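PDB 3ZPJ: Ton_1535 from Thermococcus onnurineus, which is of unknown function but folds as an alpha-solenoid of stacked helices whose course includes an unusual left-handed helical turn. Local coordinates for residues H123-G128 with E166-T171; A220-G225 with L248-W253; R297-F302 with K317-E322; K334-I339 with E347-I352. All blocks are in the same frame, centred on the assembly; numbering follows the deposited sequence.

Interaction 1: residues H123-G128 with E166-T171; sequences HLAIAG and EKAGDT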
loop_
_atom_site.group_PDB
_atom_site.type_symbol
_atom_site.label_atom_id
_atom_site.label_comp_id
_atom_site.label_asym_id
_atom_site.label_seq_id
_atom_site.Cartn_x
_atom_site.Cartn_y
_atom_site.Cartn_z
ATOM N N HIS A 123 -0.347 -11.689 -7.911
ATOM C CA HIS A 123 -0.919 -11.196 -9.170
ATOM C C HIS A 123 -2.344 -10.673 -9.018
ATOM O O HIS A 123 -2.709 -9.658 -9.626
ATOM C CB HIS A 123 -0.760 -12.200 -10.308
ATOM C CG HIS A 123 0.653 -12.316 -10.773
ATOM N ND1 HIS A 123 1.218 -11.418 -11.655
ATOM C CD2 HIS A 123 1.639 -13.178 -10.434
ATOM C CE1 HIS A 123 2.484 -11.738 -11.850
ATOM N NE2 HIS A 123 2.766 -12.800 -11.124
ATOM N N LEU A 124 -3.124 -11.319 -8.160
ATOM C CA LEU A 124 -4.455 -10.824 -7.854
ATOM C C LEU A 124 -4.389 -9.409 -7.265
ATOM O O LEU A 124 -5.248 -8.572 -7.538
ATOM C CB LEU A 124 -5.158 -11.765 -6.884
ATOM C CG LEU A 124 -5.792 -13.005 -7.511
ATOM C CD1 LEU A 124 -6.140 -13.988 -6.407
ATOM C CD2 LEU A 124 -7.049 -12.616 -8.322
ATOM N N ALA A 125 -3.368 -9.145 -6.461
ATOM C CA ALA A 125 -3.215 -7.812 -5.862
ATOM C C ALA A 125 -2.794 -6.788 -6.896
ATOM O O ALA A 125 -3.356 -5.703 -6.947
ATOM C CB ALA A 125 -2.229 -7.832 -4.709
ATOM N N ILE A 126 -1.805 -7.135 -7.716
ATOM C CA ILE A 126 -1.389 -6.296 -8.846
ATOM C C ILE A 126 -2.588 -5.970 -9.734
ATOM O O ILE A 126 -2.710 -4.863 -10.254
ATOM C CB ILE A 126 -0.318 -7.003 -9.720
ATOM C CG1 ILE A 126 0.984 -7.197 -8.958
ATOM C CG2 ILE A 126 -0.044 -6.228 -10.973
ATOM C CD1 ILE A 126 1.313 -6.102 -8.018
ATOM N N ALA A 127 -3.484 -6.939 -9.885
ATOM C CA ALA A 127 -4.679 -6.807 -10.730
ATOM C C ALA A 127 -5.707 -5.831 -10.168
ATOM O O ALA A 127 -6.674 -5.484 -10.840
ATOM C CB ALA A 127 -5.323 -8.170 -10.898
ATOM N N GLY A 128 -5.512 -5.402 -8.926
ATOM C CA GLY A 128 -6.489 -4.554 -8.276
ATOM C C GLY A 128 -7.612 -5.325 -7.601
ATOM O O GLY A 128 -8.721 -4.826 -7.484
ATOM N N GLU A 166 4.217 -8.434 1.616
ATOM C CA GLU A 166 4.821 -7.116 1.736
ATOM C C GLU A 166 4.850 -6.362 0.416
ATOM O O GLU A 166 4.510 -5.178 0.363
ATOM C CB GLU A 166 6.223 -7.189 2.356
ATOM C CG GLU A 166 6.825 -5.805 2.624
ATOM C CD GLU A 166 8.282 -5.841 3.060
ATOM O OE1 GLU A 166 8.886 -6.937 3.066
ATOM O OE2 GLU A 166 8.826 -4.761 3.393
ATOM N N LYS A 167 5.225 -7.047 -0.660
ATOM C CA LYS A 167 5.316 -6.382 -1.956
ATOM C C LYS A 167 3.922 -6.020 -2.491
ATOM O O LYS A 167 3.742 -4.979 -3.117
ATOM C CB LYS A 167 6.116 -7.218 -2.963
ATOM C CG LYS A 167 6.085 -6.693 -4.405
ATOM C CD LYS A 167 7.278 -5.836 -4.722
ATOM C CE LYS A 167 7.277 -5.385 -6.193
ATOM N NZ LYS A 167 7.971 -6.301 -7.152
ATOM N N ALA A 168 2.941 -6.868 -2.221
ATOM C CA ALA A 168 1.560 -6.563 -2.577
ATOM C C ALA A 168 1.132 -5.289 -1.867
ATOM O O ALA A 168 0.642 -4.344 -2.488
ATOM C CB ALA A 168 0.645 -7.720 -2.188
ATOM N N GLY A 169 1.335 -5.277 -0.555
ATOM C CA GLY A 169 1.093 -4.087 0.235
ATOM C C GLY A 169 1.712 -2.834 -0.366
ATOM O O GLY A 169 1.031 -1.823 -0.537
ATOM N N ASP A 170 2.996 -2.905 -0.704
ATOM C CA ASP A 170 3.696 -1.774 -1.291
ATOM C C ASP A 170 3.041 -1.253 -2.573
ATOM O O ASP A 170 3.241 -0.093 -2.944
ATOM C CB ASP A 170 5.155 -2.128 -1.587
ATOM C CG ASP A 170 6.002 -2.215 -0.331
ATOM O OD1 ASP A 170 5.615 -1.649 0.721
ATOM O OD2 ASP A 170 7.062 -2.860 -0.404
ATOM N N THR A 171 2.270 -2.091 -3.257
ATOM C CA THR A 171 1.691 -1.648 -4.524
ATOM C C THR A 171 0.294 -1.107 -4.333
ATOM O O THR A 171 -0.320 -0.671 -5.294
ATOM C CB THR A 171 1.631 -2.771 -5.604
ATOM O OG1 THR A 171 0.675 -3.762 -5.214
ATOM C CG2 THR A 171 3.003 -3.429 -5.791
#

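Interaction 2: residues A220-G225 with L248-W253; sequences AALLKG and LEVALW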
loop_
_atom_site.group_PDB
_atom_site.type_symbol
_atom_site.label_atom_id
_atom_site.label_comp_id
_atom_site.label_asym_id
_atom_site.label_seq_id
_atom_site.Cartn_x
_atom_site.Cartn_y
_atom_site.Cartn_z
ATOM N N ALA A 220 6.142 5.097 -0.999
ATOM C CA ALA A 220 7.492 4.733 -1.456
ATOM C C ALA A 220 8.471 5.914 -1.399
ATOM O O ALA A 220 9.627 5.765 -1.010
ATOM C CB ALA A 220 7.461 4.146 -2.866
ATOM N N ALA A 221 8.008 7.094 -1.787
ATOM C CA ALA A 221 8.872 8.261 -1.737
ATOM C C ALA A 221 9.190 8.644 -0.291
ATOM O O ALA A 221 10.332 8.983 0.038
ATOM C CB ALA A 221 8.238 9.432 -2.481
ATOM N N LEU A 222 8.182 8.586 0.573
ATOM C CA LEU A 222 8.348 9.014 1.962
ATOM C C LEU A 222 9.348 8.127 2.674
ATOM O O LEU A 222 10.199 8.605 3.431
ATOM C CB LEU A 222 7.005 8.989 2.687
ATOM C CG LEU A 222 6.106 10.127 2.204
ATOM C CD1 LEU A 222 4.768 10.141 2.914
ATOM C CD2 LEU A 222 6.840 11.467 2.407
ATOM N N LEU A 223 9.258 6.829 2.394
ATOM C CA LEU A 223 10.120 5.848 3.029
ATOM C C LEU A 223 11.587 6.096 2.655
ATOM O O LEU A 223 12.476 5.939 3.483
ATOM C CB LEU A 223 9.650 4.424 2.650
ATOM C CG LEU A 223 10.180 3.286 3.504
ATOM C CD1 LEU A 223 9.613 3.399 4.911
ATOM C CD2 LEU A 223 9.826 1.937 2.869
ATOM N N LYS A 224 11.827 6.507 1.411
ATOM C CA LYS A 224 13.168 6.883 0.956
ATOM C C LYS A 224 13.578 8.238 1.488
ATOM O O LYS A 224 14.703 8.652 1.277
ATOM C CB LYS A 224 13.230 7.004 -0.572
ATOM C CG LYS A 224 12.952 5.731 -1.337
ATOM C CD LYS A 224 13.086 5.979 -2.842
ATOM C CE LYS A 224 11.927 5.337 -3.602
ATOM N NZ LYS A 224 11.820 5.808 -5.019
ATOM N N GLY A 225 12.654 8.961 2.114
ATOM C CA GLY A 225 12.937 10.335 2.508
ATOM C C GLY A 225 12.942 11.340 1.360
ATOM O O GLY A 225 13.527 12.424 1.464
ATOM N N LEU A 248 -0.495 17.730 5.822
ATOM C CA LEU A 248 -0.374 17.543 7.267
ATOM C C LEU A 248 0.068 16.135 7.657
ATOM O O LEU A 248 0.907 15.967 8.547
ATOM C CB LEU A 248 -1.676 17.910 7.978
ATOM C CG LEU A 248 -2.013 19.398 7.861
ATOM C CD1 LEU A 248 -3.317 19.760 8.560
ATOM C CD2 LEU A 248 -0.883 20.203 8.443
ATOM N N GLU A 249 -0.503 15.127 7.001
ATOM C CA GLU A 249 -0.115 13.752 7.253
ATOM C C GLU A 249 1.370 13.594 6.940
ATOM O O GLU A 249 2.102 12.933 7.671
ATOM C CB GLU A 249 -0.977 12.767 6.427
ATOM C CG GLU A 249 -2.456 12.755 6.829
ATOM C CD GLU A 249 -3.304 11.694 6.105
ATOM O OE1 GLU A 249 -3.051 11.418 4.908
ATOM O OE2 GLU A 249 -4.250 11.161 6.741
ATOM N N VAL A 250 1.822 14.228 5.866
ATOM C CA VAL A 250 3.223 14.132 5.503
ATOM C C VAL A 250 4.099 14.822 6.537
ATOM O O VAL A 250 5.127 14.282 6.947
ATOM C CB VAL A 250 3.490 14.680 4.097
ATOM C CG1 VAL A 250 4.961 15.027 3.929
ATOM C CG2 VAL A 250 3.086 13.646 3.077
ATOM N N ALA A 251 3.680 15.999 6.985
ATOM C CA ALA A 251 4.429 16.711 8.015
ATOM C C ALA A 251 4.544 15.817 9.251
ATOM O O ALA A 251 5.588 15.753 9.890
ATOM C CB ALA A 251 3.754 18.019 8.362
ATOM N N LEU A 252 3.467 15.110 9.563
ATOM C CA LEU A 252 3.440 14.253 10.736
ATOM C C LEU A 252 4.435 13.094 10.589
ATOM O O LEU A 252 5.107 12.697 11.540
ATOM C CB LEU A 252 2.021 13.721 10.963
ATOM C CG LEU A 252 1.782 12.954 12.261
ATOM C CD1 LEU A 252 2.259 13.779 13.457
ATOM C CD2 LEU A 252 0.312 12.613 12.383
ATOM N N TRP A 253 4.537 12.551 9.390
ATOM C CA TRP A 253 5.470 11.454 9.189
ATOM C C TRP A 253 6.910 11.977 9.265
ATOM O O TRP A 253 7.787 11.345 9.855
ATOM C CB TRP A 253 5.214 10.715 7.869
ATOM C CG TRP A 253 6.259 9.685 7.661
ATOM C CD1 TRP A 253 7.324 9.751 6.812
ATOM C CD2 TRP A 253 6.381 8.452 8.367
ATOM N NE1 TRP A 253 8.099 8.622 6.932
ATOM C CE2 TRP A 253 7.536 7.806 7.881
ATOM C CE3 TRP A 253 5.611 7.816 9.350
ATOM C CZ2 TRP A 253 7.949 6.565 8.355
ATOM C CZ3 TRP A 253 6.025 6.600 9.828
ATOM C CH2 TRP A 253 7.182 5.979 9.325
#

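Interaction 3: residues R297-F302 with K317-E322; sequences RRALKF and KAIALE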
loop_
_atom_site.group_PDB
_atom_site.type_symbol
_atom_site.label_atom_id
_atom_site.label_comp_id
_atom_site.label_asym_id
_atom_site.label_seq_id
_atom_site.Cartn_x
_atom_site.Cartn_y
_atom_site.Cartn_z
ATOM N N ARG A 297 -1.825 25.573 19.052
ATOM C CA ARG A 297 -2.535 26.818 18.743
ATOM C C ARG A 297 -3.580 26.578 17.660
ATOM O O ARG A 297 -4.770 26.838 17.864
ATOM C CB ARG A 297 -1.581 27.941 18.301
ATOM C CG ARG A 297 -2.321 29.148 17.702
ATOM C CD ARG A 297 -1.402 30.289 17.237
ATOM N NE ARG A 297 -0.701 30.022 15.976
ATOM C CZ ARG A 297 -1.191 30.272 14.759
ATOM N NH1 ARG A 297 -2.406 30.782 14.615
ATOM N NH2 ARG A 297 -0.470 30.003 13.676
ATOM N N ARG A 298 -3.130 26.083 16.508
ATOM C CA ARG A 298 -4.027 25.816 15.389
ATOM C C ARG A 298 -5.010 24.710 15.751
ATOM O O ARG A 298 -6.183 24.781 15.394
ATOM C CB ARG A 298 -3.244 25.412 14.141
ATOM C CG ARG A 298 -2.414 26.509 13.490
ATOM C CD ARG A 298 -1.732 25.938 12.259
ATOM N NE ARG A 298 -0.806 26.858 11.612
ATOM C CZ ARG A 298 -1.175 27.776 10.727
ATOM N NH1 ARG A 298 -2.457 27.905 10.406
ATOM N NH2 ARG A 298 -0.267 28.569 10.172
ATOM N N ALA A 299 -4.526 23.696 16.466
ATOM C CA ALA A 299 -5.359 22.563 16.851
ATOM C C ALA A 299 -6.553 23.009 17.675
ATOM O O ALA A 299 -7.658 22.494 17.519
ATOM C CB ALA A 299 -4.545 21.522 17.606
ATOM N N LEU A 300 -6.346 23.996 18.535
ATOM C CA LEU A 300 -7.453 24.516 19.316
ATOM C C LEU A 300 -8.474 25.232 18.436
ATOM O O LEU A 300 -9.685 25.092 18.650
ATOM C CB LEU A 300 -6.959 25.431 20.433
ATOM C CG LEU A 300 -8.026 25.766 21.470
ATOM C CD1 LEU A 300 -8.551 24.489 22.106
ATOM C CD2 LEU A 300 -7.484 26.718 22.531
ATOM N N LYS A 301 -8.001 25.993 17.449
ATOM C CA LYS A 301 -8.921 26.701 16.556
ATOM C C LYS A 301 -9.864 25.698 15.919
ATOM O O LYS A 301 -11.079 25.905 15.879
ATOM C CB LYS A 301 -8.187 27.423 15.430
ATOM C CG LYS A 301 -7.222 28.506 15.829
ATOM C CD LYS A 301 -6.464 28.962 14.582
ATOM C CE LYS A 301 -5.462 30.041 14.906
ATOM N NZ LYS A 301 -6.097 31.099 15.728
ATOM N N PHE A 302 -9.298 24.604 15.417
ATOM C CA PHE A 302 -10.116 23.581 14.781
ATOM C C PHE A 302 -11.040 22.844 15.746
ATOM O O PHE A 302 -12.236 22.740 15.483
ATOM C CB PHE A 302 -9.260 22.631 13.949
ATOM C CG PHE A 302 -8.852 23.219 12.639
ATOM C CD1 PHE A 302 -9.696 23.150 11.548
ATOM C CD2 PHE A 302 -7.654 23.886 12.510
ATOM C CE1 PHE A 302 -9.342 23.712 10.342
ATOM C CE2 PHE A 302 -7.295 24.443 11.310
ATOM C CZ PHE A 302 -8.142 24.360 10.224
ATOM N N LYS A 317 -10.093 17.507 25.082
ATOM C CA LYS A 317 -9.377 16.801 26.140
ATOM C C LYS A 317 -7.928 16.572 25.727
ATOM O O LYS A 317 -7.002 17.007 26.420
ATOM C CB LYS A 317 -10.051 15.461 26.470
ATOM C CG LYS A 317 -9.283 14.641 27.504
ATOM C CD LYS A 317 -10.114 13.507 28.080
ATOM C CE LYS A 317 -9.577 12.147 27.667
ATOM N NZ LYS A 317 -10.316 11.037 28.333
ATOM N N ALA A 318 -7.749 15.899 24.591
ATOM C CA ALA A 318 -6.424 15.599 24.049
ATOM C C ALA A 318 -5.510 16.818 24.076
ATOM O O ALA A 318 -4.390 16.759 24.583
ATOM C CB ALA A 318 -6.540 15.065 22.630
ATOM N N ILE A 319 -6.001 17.926 23.536
ATOM C CA ILE A 319 -5.229 19.158 23.519
ATOM C C ILE A 319 -4.811 19.536 24.933
ATOM O O ILE A 319 -3.669 19.928 25.170
ATOM C CB ILE A 319 -6.034 20.310 22.900
ATOM C CG1 ILE A 319 -6.237 20.070 21.399
ATOM C CG2 ILE A 319 -5.346 21.647 23.160
ATOM C CD1 ILE A 319 -7.283 20.998 20.766
ATOM N N ALA A 320 -5.738 19.388 25.873
ATOM C CA ALA A 320 -5.486 19.792 27.247
ATOM C C ALA A 320 -4.460 18.888 27.919
ATOM O O ALA A 320 -3.642 19.360 28.703
ATOM C CB ALA A 320 -6.774 19.826 28.043
ATOM N N LEU A 321 -4.499 17.595 27.616
ATOM C CA LEU A 321 -3.518 16.672 28.178
ATOM C C LEU A 321 -2.120 17.011 27.681
ATOM O O LEU A 321 -1.161 17.044 28.460
ATOM C CB LEU A 321 -3.844 15.224 27.814
ATOM C CG LEU A 321 -5.143 14.625 28.347
ATOM C CD1 LEU A 321 -5.221 13.160 27.950
ATOM C CD2 LEU A 321 -5.264 14.795 29.857
ATOM N N GLU A 322 -2.010 17.257 26.378
ATOM C CA GLU A 322 -0.731 17.603 25.784
ATOM C C GLU A 322 -0.197 18.881 26.411
ATOM O O GLU A 322 0.992 18.987 26.706
ATOM C CB GLU A 322 -0.860 17.791 24.279
ATOM C CG GLU A 322 0.480 17.972 23.601
ATOM C CD GLU A 322 1.341 16.727 23.688
ATOM O OE1 GLU A 322 0.765 15.615 23.707
ATOM O OE2 GLU A 322 2.586 16.859 23.729
#

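Interaction 4: residues K334-I339 with E347-I352; sequences KIIESI and EALNEI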
loop_
_atom_site.group_PDB
_atom_site.type_symbol
_atom_site.label_atom_id
_atom_site.label_comp_id
_atom_site.label_asym_id
_atom_site.label_seq_id
_atom_site.Cartn_x
_atom_site.Cartn_y
_atom_site.Cartn_z
ATOM N N LYS A 334 -9.349 26.658 31.487
ATOM C CA LYS A 334 -10.411 27.152 30.623
ATOM C C LYS A 334 -10.839 26.076 29.632
ATOM O O LYS A 334 -12.027 25.887 29.367
ATOM C CB LYS A 334 -9.928 28.384 29.858
ATOM C CG LYS A 334 -8.833 29.175 30.567
ATOM C CD LYS A 334 -8.611 30.533 29.899
ATOM C CE LYS A 334 -7.816 31.484 30.792
ATOM N NZ LYS A 334 -8.546 31.844 32.051
ATOM N N ILE A 335 -9.859 25.367 29.092
ATOM C CA ILE A 335 -10.121 24.360 28.083
ATOM C C ILE A 335 -10.929 23.217 28.671
ATOM O O ILE A 335 -11.881 22.738 28.060
ATOM C CB ILE A 335 -8.810 23.833 27.485
ATOM C CG1 ILE A 335 -8.177 24.906 26.605
ATOM C CG2 ILE A 335 -9.041 22.550 26.697
ATOM C CD1 ILE A 335 -6.955 24.429 25.836
ATOM N N ILE A 336 -10.550 22.791 29.867
ATOM C CA ILE A 336 -11.245 21.695 30.513
ATOM C C ILE A 336 -12.701 22.078 30.775
ATOM O O ILE A 336 -13.609 21.304 30.469
ATOM C CB ILE A 336 -10.555 21.292 31.816
ATOM C CG1 ILE A 336 -9.092 20.934 31.544
ATOM C CG2 ILE A 336 -11.282 20.119 32.453
ATOM C CD1 ILE A 336 -8.870 19.488 31.249
ATOM N N GLU A 337 -12.909 23.278 31.317
ATOM C CA GLU A 337 -14.252 23.818 31.562
ATOM C C GLU A 337 -15.082 23.802 30.284
ATOM O O GLU A 337 -16.305 23.655 30.321
ATOM C CB GLU A 337 -14.182 25.267 32.067
ATOM C CG GLU A 337 -13.449 25.479 33.387
ATOM C CD GLU A 337 -13.509 26.932 33.871
ATOM O OE1 GLU A 337 -14.099 27.784 33.167
ATOM O OE2 GLU A 337 -12.968 27.221 34.962
ATOM N N SER A 338 -14.393 23.972 29.160
ATOM C CA SER A 338 -15.009 24.037 27.843
ATOM C C SER A 338 -15.580 22.703 27.367
ATOM O O SER A 338 -16.438 22.679 26.487
ATOM C CB SER A 338 -13.983 24.544 26.822
ATOM O OG SER A 338 -14.439 24.378 25.495
ATOM N N ILE A 339 -15.092 21.599 27.926
ATOM C CA ILE A 339 -15.537 20.281 27.474
ATOM C C ILE A 339 -17.021 20.098 27.780
ATOM O O ILE A 339 -17.425 20.137 28.943
ATOM C CB ILE A 339 -14.734 19.147 28.128
ATOM C CG1 ILE A 339 -13.229 19.369 27.925
ATOM C CG2 ILE A 339 -15.168 17.795 27.569
ATOM C CD1 ILE A 339 -12.354 18.356 28.630
ATOM N N GLU A 347 -12.692 12.909 33.384
ATOM C CA GLU A 347 -11.598 12.022 33.025
ATOM C C GLU A 347 -10.330 12.801 32.713
ATOM O O GLU A 347 -9.236 12.405 33.099
ATOM C CB GLU A 347 -11.998 11.178 31.827
ATOM C CG GLU A 347 -13.279 10.423 32.059
ATOM C CD GLU A 347 -13.713 9.674 30.832
ATOM O OE1 GLU A 347 -13.055 9.846 29.778
ATOM O OE2 GLU A 347 -14.708 8.920 30.921
ATOM N N ALA A 348 -10.491 13.913 32.012
ATOM C CA ALA A 348 -9.379 14.800 31.721
ATOM C C ALA A 348 -8.853 15.389 33.016
ATOM O O ALA A 348 -7.680 15.726 33.125
ATOM C CB ALA A 348 -9.826 15.912 30.794
ATOM N N LEU A 349 -9.732 15.512 33.999
ATOM C CA LEU A 349 -9.385 16.169 35.253
ATOM C C LEU A 349 -8.632 15.210 36.181
ATOM O O LEU A 349 -7.901 15.632 37.079
ATOM C CB LEU A 349 -10.648 16.729 35.912
ATOM C CG LEU A 349 -10.620 18.200 36.343
ATOM C CD1 LEU A 349 -9.494 18.965 35.657
ATOM C CD2 LEU A 349 -11.965 18.879 36.099
ATOM N N ASN A 350 -8.813 13.913 35.942
ATOM C CA ASN A 350 -8.078 12.881 36.664
ATOM C C ASN A 350 -6.725 12.631 36.018
ATOM O O ASN A 350 -5.700 12.569 36.695
ATOM C CB ASN A 350 -8.872 11.573 36.699
ATOM C CG ASN A 350 -10.167 11.697 37.475
ATOM O OD1 ASN A 350 -10.252 12.426 38.471
ATOM N ND2 ASN A 350 -11.190 10.981 37.020
ATOM N N GLU A 351 -6.733 12.487 34.698
ATOM C CA GLU A 351 -5.509 12.246 33.950
ATOM C C GLU A 351 -4.490 13.378 34.121
ATOM O O GLU A 351 -3.289 13.150 34.034
ATOM C CB GLU A 351 -5.828 11.981 32.479
ATOM C CG GLU A 351 -6.696 10.752 32.290
ATOM C CD GLU A 351 -7.043 10.489 30.840
ATOM O OE1 GLU A 351 -6.367 11.054 29.957
ATOM O OE2 GLU A 351 -7.993 9.718 30.581
ATOM N N ILE A 352 -4.970 14.589 34.387
ATOM C CA ILE A 352 -4.094 15.718 34.706
ATOM C C ILE A 352 -3.456 15.506 36.086
ATOM O O ILE A 352 -2.453 16.132 36.443
ATOM C CB ILE A 352 -4.854 17.061 34.585
ATOM C CG1 ILE A 352 -5.031 17.418 33.105
ATOM C CG2 ILE A 352 -4.144 18.200 35.308
ATOM C CD1 ILE A 352 -5.711 18.760 32.871
#

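Interaction 1: residues H123-G128 with E166-T171
Ala125 and Ala168 meet methyl to methyl, with 3.8 Å between their CB atoms. Their CA atoms are 5.9 Å apart, the nearest CA pair of the two segments, consistent with the small side chains at both positions. Beside this pair, the side chains of Ile126 and Thr171 cross at about a right angle, and Ile126 CD1 lies 3.7 Å from Thr171 OG1 and 3.9 Å from Thr171 CG2. The isoleucine methyl rests against both branches of the threonine rather than against one tip. The chi1 of 69° at Thr171 puts OG1 between the backbone N and the carbonyl carbon, from where it turns back along its own chain. There it donates to Ala168 O over 2.8 Å, in the carbonyl plane and on a lone pair. Thr171 N donates to the same oxygen at 2.9 Å, so two bonds close the last helical turn and fix the rotation of the threonine. A valine here would probably cost Ala168 O its hydroxyl donor and leave the side chain freer to turn beside Ile126. Gly128, with positive phi, lies in a Schellman motif after helix 110-126. The contact joins helices 110-126 and 151-170 of the alpha-solenoid, which run in roughly the same direction with helix 130-146 between them in sequence; Ala133 of that helix packs on Ala125, while helices 70-86 and 90-104 cover His123 and Ala127.

Interaction 2: residues A220-G225 with L248-W253
Leu222 meets Val250 and Trp253 where the short helix 216-223 faces helix 240-256 in this alpha-solenoid, a fold built from helices packed one after another. Of the 186 Å² buried between the two segments, Leu222 gives the most, 76 Å², followed by Trp253 with 60 Å² and Val250 with 35 Å². No hydrogen bond crosses, so the evidence for the contact is apolar burial. Leu222 points from its backbone toward the other helix and is touched at two points along its length. Its far end meets valine: CD1 lies 3.9 Å from Val250 CG2, the two side chains crossing obliquely. Nearer the backbone, its CB stands 4.2 Å from Trp253 CD1, so the five-membered part of the indole sits by the root of the leucine. The tryptophan arrives there because its CG is anti to the backbone N (chi1 175°), which carries the ring out from helix 240-256 toward segment 220-225. Around this trio, helix 227-237 packs Ala230 on Leu222 and Ile234 on Val250, and helix 194-209 supplies Glu205 and Thr209 to the indole. Gly225, with positive phi, lies in a Schellman motif after helix 216-223, its N donating to Leu222 O at 2.8 Å. That same carbonyl oxygen lies at the edge of the indole, near the ring plane, yet the 4.1 Å from Leu222 O to Trp253 NE1 is too long for a hydrogen bond.

Interaction 3: residues R297-F302 with K317-E322
The backbones come nearest at Leu300 and Ile319, whose CA atoms are 7.2 Å apart, on helical segments running in roughly opposite directions. Ile319 bridges that gap almost alone, and 70 Å² of its surface is buried by the other segment. Its CG1 is anti to the carbonyl carbon and its chi2 of 167° keeps the longer branch extended, so that CD1 is delivered straight onto the opposing helix. This one methyl meets the main chain first: it is 3.6 Å from Ala299 O and 3.8 Å from Leu300 CA. Ala299 CB is 4.2 Å from the same Ile319 CD1. Leu300 and Ile319 cross at about a right angle, their CD1 methyls in contact at 3.9 Å. The helices concerned, 296-303 and 309-325, are consecutive in the chain and form an antiparallel helical pair of the alpha-solenoid. The small side chain of Ala299 is consistent with so close an approach to the peptide. Thr291 of helix 280-293 touches both Ala299 and Ile319, and Ile335 of helix 332-338 packs on Leu300.

Interaction 4: residues K334-I339 with E347-I352
A chi1 of -56° sets Ile336 CG1 anti to its carbonyl carbon and CG2 anti to its backbone N, and the two branches then serve different partners on segment 347-352. The longer branch bends at a chi2 of -91°, away from a staggered value, and takes CD1 to Ile352, where the two CD1 atoms meet tip to tip at 3.6 Å. Ala348 CB lies 3.7 Å from the same Ile336 CD1. The short branch touches Leu349, an exposed residue: Ile336 CG2 is 3.8 Å from Leu349 CD1 and 3.9 Å from Leu349 CD2, so one methyl sits against the fork of the leucine. Helices 332-338 and 342-351 follow each other through a short turn and run in roughly opposite directions, a helical hairpin that closes the C-terminal end of the alpha-solenoid. Ile339, just past the first helix, adds a second apolar touch on the alanine, its CD1 standing 4.1 Å from Ala348 CB. Replacing Ile336 by alanine removes both branches, which would probably open a gap between the helices and leave Ala348, Leu349 and Ile352 without their shared partner. Helix 309-325 lies along one flank of the hairpin, with Ser313 packing on Ile339 and Val324 on Ile352.

Overall arrangement
The four contacts follow one another along the solenoid, from interaction 1, whose centre is about 8 Å from the centre of the chain, to interaction 4, whose centre is about 38 Å from it; all four lack cross-segment hydrogen bonds. Interactions 2, 3 and 4 are buried, whereas interaction 1 is partly so and alone involves a hydroxyl. Interactions 1 and 2 join helices separated by another helix in sequence; interactions 3 and 4 join consecutive ones. No two contacts use the same helix, but 3 and 4 touch: Lys317 packs on Ala348 and makes weak, long ion pairs with Glu347 and Glu351. Interaction 2 adds an indole, while 3 and 4 rely on isoleucine, leucine and alanine.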